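Local atomic coordinates of uncharacterized protein DUF1185 (Bordetella bronchiseptica RB50, PDB entry 3BYQ), a protein that is of unknown function but adopts a variant of the Bacillus chorismate mutase fold and may play a part in amino-acid metabolism. Residues Tyr80-Ile85 / Val117-Ala122; Arg129-Val134 / Ser148-Ile153. One frame throughout, in Å; residues are numbered along the deposited sequence.

Contact 1: residues Tyr80-Ile85 / Val117-Ala122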
loop_
_atom_site.group_PDB
_atom_site.type_symbol
_atom_site.label_atom_id
_atom_site.label_comp_id
_atom_site.label_asym_id
_atom_site.label_seq_id
_atom_site.Cartn_x
_atom_site.Cartn_y
_atom_site.Cartn_z
ATOM N N TYR B 80 -19.904 -12.699 -13.688
ATOM C CA TYR B 80 -20.050 -11.262 -13.406
ATOM C C TYR B 80 -19.932 -10.949 -11.917
ATOM O O TYR B 80 -19.860 -11.846 -11.077
ATOM C CB TYR B 80 -21.348 -10.647 -14.042
ATOM C CG TYR B 80 -22.710 -11.273 -13.725
ATOM C CD1 TYR B 80 -22.939 -12.111 -12.622
ATOM C CD2 TYR B 80 -23.804 -10.942 -14.505
ATOM C CE1 TYR B 80 -24.247 -12.657 -12.372
ATOM C CE2 TYR B 80 -25.089 -11.425 -14.228
ATOM C CZ TYR B 80 -25.307 -12.278 -13.183
ATOM O OH TYR B 80 -26.610 -12.757 -13.028
ATOM N N SER B 81 -19.884 -9.650 -11.655
ATOM C CA SER B 81 -19.831 -9.079 -10.342
ATOM C C SER B 81 -20.096 -7.597 -10.421
ATOM O O SER B 81 -20.175 -6.991 -11.487
ATOM C CB SER B 81 -18.480 -9.309 -9.671
ATOM O OG SER B 81 -18.544 -9.005 -8.271
ATOM N N LYS B 82 -20.165 -7.008 -9.241
ATOM C CA LYS B 82 -20.408 -5.566 -9.119
ATOM C C LYS B 82 -19.707 -5.092 -7.886
ATOM O O LYS B 82 -19.544 -5.845 -6.932
ATOM C CB LYS B 82 -21.903 -5.265 -9.037
ATOM C CG LYS B 82 -22.627 -5.839 -7.814
ATOM C CD LYS B 82 -24.149 -5.963 -7.994
ATOM C CE LYS B 82 -24.750 -6.728 -6.840
ATOM N NZ LYS B 82 -26.180 -7.056 -6.966
ATOM N N ALA B 83 -19.308 -3.833 -7.880
ATOM C CA ALA B 83 -18.568 -3.349 -6.710
ATOM C C ALA B 83 -18.652 -1.860 -6.566
ATOM O O ALA B 83 -18.986 -1.134 -7.501
ATOM C CB ALA B 83 -17.105 -3.793 -6.803
ATOM N N ALA B 84 -18.402 -1.404 -5.351
ATOM C CA ALA B 84 -18.425 0.039 -5.055
ATOM C C ALA B 84 -17.358 0.427 -4.048
ATOM O O ALA B 84 -17.131 -0.276 -3.095
ATOM C CB ALA B 84 -19.780 0.483 -4.523
ATOM N N ILE B 85 -16.730 1.561 -4.289
ATOM C CA ILE B 85 -15.773 2.143 -3.360
ATOM C C ILE B 85 -16.226 3.589 -3.118
ATOM O O ILE B 85 -16.207 4.439 -4.031
ATOM C CB ILE B 85 -14.294 2.131 -3.831
ATOM C CG1 ILE B 85 -13.929 0.760 -4.375
ATOM C CG2 ILE B 85 -13.335 2.571 -2.635
ATOM C CD1 ILE B 85 -12.558 0.630 -4.961
ATOM N N VAL B 117 -25.924 -11.383 -8.641
ATOM C CA VAL B 117 -24.616 -10.869 -9.011
ATOM C C VAL B 117 -23.859 -10.716 -7.691
ATOM O O VAL B 117 -24.379 -10.077 -6.758
ATOM C CB VAL B 117 -24.724 -9.453 -9.665
ATOM C CG1 VAL B 117 -23.322 -8.953 -10.053
ATOM C CG2 VAL B 117 -25.661 -9.449 -10.860
ATOM N N PRO B 118 -22.668 -11.314 -7.577
ATOM C CA PRO B 118 -21.907 -11.137 -6.339
ATOM C C PRO B 118 -21.380 -9.715 -6.269
ATOM O O PRO B 118 -21.438 -8.977 -7.253
ATOM C CB PRO B 118 -20.820 -12.193 -6.443
ATOM C CG PRO B 118 -20.578 -12.289 -7.836
ATOM C CD PRO B 118 -21.882 -12.060 -8.569
ATOM N N ALA B 119 -20.924 -9.334 -5.090
ATOM C CA ALA B 119 -20.521 -7.954 -4.861
ATOM C C ALA B 119 -19.549 -7.805 -3.727
ATOM O O ALA B 119 -19.408 -8.691 -2.902
ATOM C CB ALA B 119 -21.773 -7.122 -4.528
ATOM N N VAL B 120 -18.831 -6.694 -3.744
ATOM C CA VAL B 120 -18.018 -6.269 -2.596
ATOM C C VAL B 120 -18.001 -4.760 -2.612
ATOM O O VAL B 120 -18.126 -4.144 -3.651
ATOM C CB VAL B 120 -16.603 -6.913 -2.596
ATOM C CG1 VAL B 120 -15.791 -6.513 -3.835
ATOM C CG2 VAL B 120 -15.829 -6.635 -1.261
ATOM N N LYS B 121 -17.911 -4.155 -1.444
ATOM C CA LYS B 121 -17.830 -2.703 -1.378
ATOM C C LYS B 121 -17.040 -2.287 -0.173
ATOM O O LYS B 121 -16.791 -3.065 0.734
ATOM C CB LYS B 121 -19.185 -2.060 -1.336
ATOM C CG LYS B 121 -20.031 -2.532 -0.247
ATOM C CD LYS B 121 -21.476 -1.972 -0.399
ATOM C CE LYS B 121 -22.298 -2.468 0.744
ATOM N NZ LYS B 121 -22.486 -3.935 0.675
ATOM N N ALA B 122 -16.585 -1.054 -0.219
ATOM C CA ALA B 122 -15.789 -0.487 0.879
ATOM C C ALA B 122 -15.894 1.038 0.851
ATOM O O ALA B 122 -16.260 1.609 -0.152
ATOM C CB ALA B 122 -14.323 -0.866 0.715
#

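Contact 2: residues Arg129-Val134 / Ser148-Ile153. With EDO (1,2-ethanediol), chain O.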
loop_
_atom_site.group_PDB
_atom_site.type_symbol
_atom_site.label_atom_id
_atom_site.label_comp_id
_atom_site.label_asym_id
_atom_site.label_seq_id
_atom_site.Cartn_x
_atom_site.Cartn_y
_atom_site.Cartn_z
ATOM N N ARG B 129 -7.377 -0.309 -3.711
ATOM C CA ARG B 129 -7.503 -1.432 -4.655
ATOM C C ARG B 129 -8.320 -2.519 -3.997
ATOM O O ARG B 129 -8.088 -2.820 -2.841
ATOM C CB ARG B 129 -6.142 -2.047 -4.932
ATOM C CG ARG B 129 -5.015 -1.123 -5.294
ATOM C CD ARG B 129 -5.199 -0.486 -6.597
ATOM N NE ARG B 129 -5.431 -1.396 -7.715
ATOM C CZ ARG B 129 -5.793 -0.988 -8.924
ATOM N NH1 ARG B 129 -5.905 0.310 -9.183
ATOM N NH2 ARG B 129 -6.027 -1.858 -9.880
HETATM N N MSE B 130 -9.233 -3.136 -4.739
HETATM C CA MSE B 130 -10.105 -4.146 -4.150
HETATM C C MSE B 130 -10.328 -5.336 -5.059
HETATM O O MSE B 130 -10.608 -5.164 -6.234
HETATM C CB MSE B 130 -11.460 -3.450 -3.832
HETATM C CG MSE B 130 -12.474 -4.225 -3.055
HETATM SE SE MSE B 130 -13.919 -3.078 -2.468
HETATM C CE MSE B 130 -14.752 -2.759 -4.159
HETATM N N MSE B 131 -10.224 -6.537 -4.488
HETATM C CA MSE B 131 -10.482 -7.785 -5.224
HETATM C C MSE B 131 -11.968 -7.949 -5.335
HETATM O O MSE B 131 -12.678 -7.901 -4.326
HETATM C CB MSE B 131 -9.965 -9.039 -4.499
HETATM C CG MSE B 131 -8.502 -9.110 -4.264
HETATM SE SE MSE B 131 -7.460 -9.065 -5.856
HETATM C CE MSE B 131 -8.091 -10.631 -6.778
ATOM N N VAL B 132 -12.438 -8.153 -6.555
ATOM C CA VAL B 132 -13.883 -8.318 -6.812
ATOM C C VAL B 132 -14.192 -9.745 -7.222
ATOM O O VAL B 132 -13.670 -10.238 -8.220
ATOM C CB VAL B 132 -14.390 -7.337 -7.917
ATOM C CG1 VAL B 132 -15.940 -7.497 -8.105
ATOM C CG2 VAL B 132 -14.022 -5.903 -7.532
ATOM N N PRO B 133 -15.032 -10.423 -6.468
ATOM C CA PRO B 133 -15.237 -11.824 -6.788
ATOM C C PRO B 133 -16.318 -11.998 -7.814
ATOM O O PRO B 133 -17.301 -11.263 -7.810
ATOM C CB PRO B 133 -15.716 -12.397 -5.459
ATOM C CG PRO B 133 -16.444 -11.273 -4.846
ATOM C CD PRO B 133 -15.669 -10.063 -5.181
ATOM N N VAL B 134 -16.134 -12.988 -8.684
ATOM C CA VAL B 134 -17.121 -13.303 -9.701
ATOM C C VAL B 134 -17.593 -14.737 -9.622
ATOM O O VAL B 134 -16.940 -15.629 -9.046
ATOM C CB VAL B 134 -16.594 -13.067 -11.168
ATOM C CG1 VAL B 134 -16.105 -11.654 -11.351
ATOM C CG2 VAL B 134 -15.461 -14.063 -11.567
ATOM N N SER B 148 -11.658 -13.919 -9.414
ATOM C CA SER B 148 -11.525 -12.549 -8.907
ATOM C C SER B 148 -10.753 -11.693 -9.844
ATOM O O SER B 148 -9.917 -12.189 -10.595
ATOM C CB SER B 148 -10.738 -12.550 -7.566
ATOM O OG SER B 148 -11.379 -13.309 -6.576
ATOM N N ILE B 149 -11.070 -10.405 -9.818
ATOM C CA ILE B 149 -10.292 -9.392 -10.534
ATOM C C ILE B 149 -10.141 -8.163 -9.609
ATOM O O ILE B 149 -11.072 -7.806 -8.896
ATOM C CB ILE B 149 -10.888 -9.024 -11.880
ATOM C CG1 ILE B 149 -9.952 -8.056 -12.607
ATOM C CG2 ILE B 149 -12.282 -8.412 -11.701
ATOM C CD1 ILE B 149 -10.389 -7.671 -14.046
ATOM N N GLU B 150 -8.971 -7.552 -9.612
ATOM C CA GLU B 150 -8.754 -6.359 -8.789
ATOM C C GLU B 150 -9.170 -5.103 -9.529
ATOM O O GLU B 150 -8.825 -4.926 -10.694
ATOM C CB GLU B 150 -7.277 -6.223 -8.376
ATOM C CG GLU B 150 -7.112 -5.241 -7.211
ATOM C CD GLU B 150 -5.698 -4.896 -6.875
ATOM O OE1 GLU B 150 -5.042 -4.258 -7.728
ATOM O OE2 GLU B 150 -5.265 -5.228 -5.746
ATOM N N ILE B 151 -9.876 -4.210 -8.844
ATOM C CA ILE B 151 -10.239 -2.923 -9.424
ATOM C C ILE B 151 -9.689 -1.793 -8.562
ATOM O O ILE B 151 -9.312 -1.993 -7.388
ATOM C CB ILE B 151 -11.785 -2.740 -9.571
ATOM C CG1 ILE B 151 -12.485 -2.643 -8.205
ATOM C CG2 ILE B 151 -12.373 -3.877 -10.437
ATOM C CD1 ILE B 151 -13.967 -2.168 -8.269
ATOM N N GLY B 152 -9.719 -0.602 -9.133
ATOM C CA GLY B 152 -9.279 0.599 -8.438
ATOM C C GLY B 152 -8.811 1.640 -9.411
ATOM O O GLY B 152 -8.464 1.323 -10.552
ATOM N N ILE B 153 -8.889 2.882 -8.978
ATOM C CA ILE B 153 -8.407 4.023 -9.778
ATOM C C ILE B 153 -7.499 4.788 -8.832
ATOM O O ILE B 153 -7.860 5.101 -7.697
ATOM C CB ILE B 153 -9.561 4.882 -10.349
ATOM C CG1 ILE B 153 -10.355 4.032 -11.346
ATOM C CG2 ILE B 153 -9.045 6.173 -11.066
ATOM C CD1 ILE B 153 -11.572 4.736 -11.951
HETATM C C1 EDO O . -5.038 -6.465 -12.957
HETATM O O1 EDO O . -4.961 -6.536 -11.525
HETATM C C2 EDO O . -6.438 -6.035 -13.359
HETATM O O2 EDO O . -6.838 -4.895 -12.579
#

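Contact 1: residues Tyr80-Ile85 / Val117-Ala122
Lys82 through Ile85 pair in parallel with Ala119 through Ala122, the two strand axes 4.8 Å apart and only 2° from alignment. The hydrogen bonding firms up toward the C-terminal end: Lys82 N to Pro118 O and Val120 N to Lys82 O are weak, whereas Ala84 N reaches Val120 O at 3.2 Å and Ala122 N reaches Ala84 O at 3.0 Å. Ahead of the pairing, Val117 points at strand 79-86 and works with both branches. CG2 sits over one face of the Tyr80 ring, 3.9 Å from its centroid, a CH-pi contact, while CG1, anti to the backbone N (chi1 -179°), packs 3.5 Å from Ser81 CA. Tyr80 OH is held by Ala115 O, which fixes the far end of the ring. Strand 79-86, helix 98-109 and strand 119-123 form a beta-alpha-beta crossover, and residues of that helix close over this end: Met106 and Arg107 touch Val117. Lys82 CG lies between its backbone N and carbonyl carbon (chi1 63°), 3.6 Å from Ala119 CB; from there the chain runs out extended, and its CD comes 3.7 Å from Val117 CG1. Its NZ is taken by His99 O. Lys121 shares the Lys82 face, but its bent tip leads away to His99 NE2. On the other face, Ala83 CB meets Val120 CG1 at 4.2 Å.

Contact 2: residues Arg129-Val134 / Ser148-Ile153
Arg129 and Glu150 supply the charged part of this contact. Their salt bridge runs from Arg129 NE to Glu150 OE1 at 2.9 Å, nearly straight at 166°; the oxygen lies in the guanidinium plane, yet the donor comes from above the carboxylate plane. A weak second bond from NH2 ends on the same OE1, and OE2 is taken by Tyr128 OH of the second subunit. Bends at chi2 and chi3 fold the arginine back, and one guanidinium face lies over Gly152 CA. Backbone bonds pair Met130 with Ile151 and Val132 with Ile149 in both directions, the shortest being Val132 N to Ile149 O at 2.7 Å. This is the antiparallel pairing of a beta hairpin, strands 130-136 and 147-151. Apolar side chains meet on the face of Val132 and Ile151: Val132 CG2 packs 3.7 Å from Ile151 CG1, with Ile151 reaching on to Ala165 of strand 161-169. On the opposite face Met131, a selenomethionine modelled in two conformers, crosses Glu150 at about a right angle, a contact that is therefore uncertain. A 1,2-ethanediol, probably from the crystallisation liquor, donates from O2 to Glu150 O at 2.7 Å.

Contact 1 and contact 2 belong to one mixed sheet, joined where strands 79-86 and 130-136 run side by side. At that seam Ser81 OG lies 2.6 Å from Pro133 O. Both contacts are largely buried, but contact 1 lies nearer the centre of the chain, about 5 Å against 9 Å between centres, and contact 2 has the partly exposed charged pair. The lysine ends of contact 1 bond to His99 of their own chain, Lys121 also weakly to Phe146 O of the second subunit, while Glu150 of contact 2 reaches Tyr128 OH of that subunit. The second subunit's Ser148 OG bonds Lys121 O in contact 1, and its Lys121 O receives Ser148 OG in contact 2.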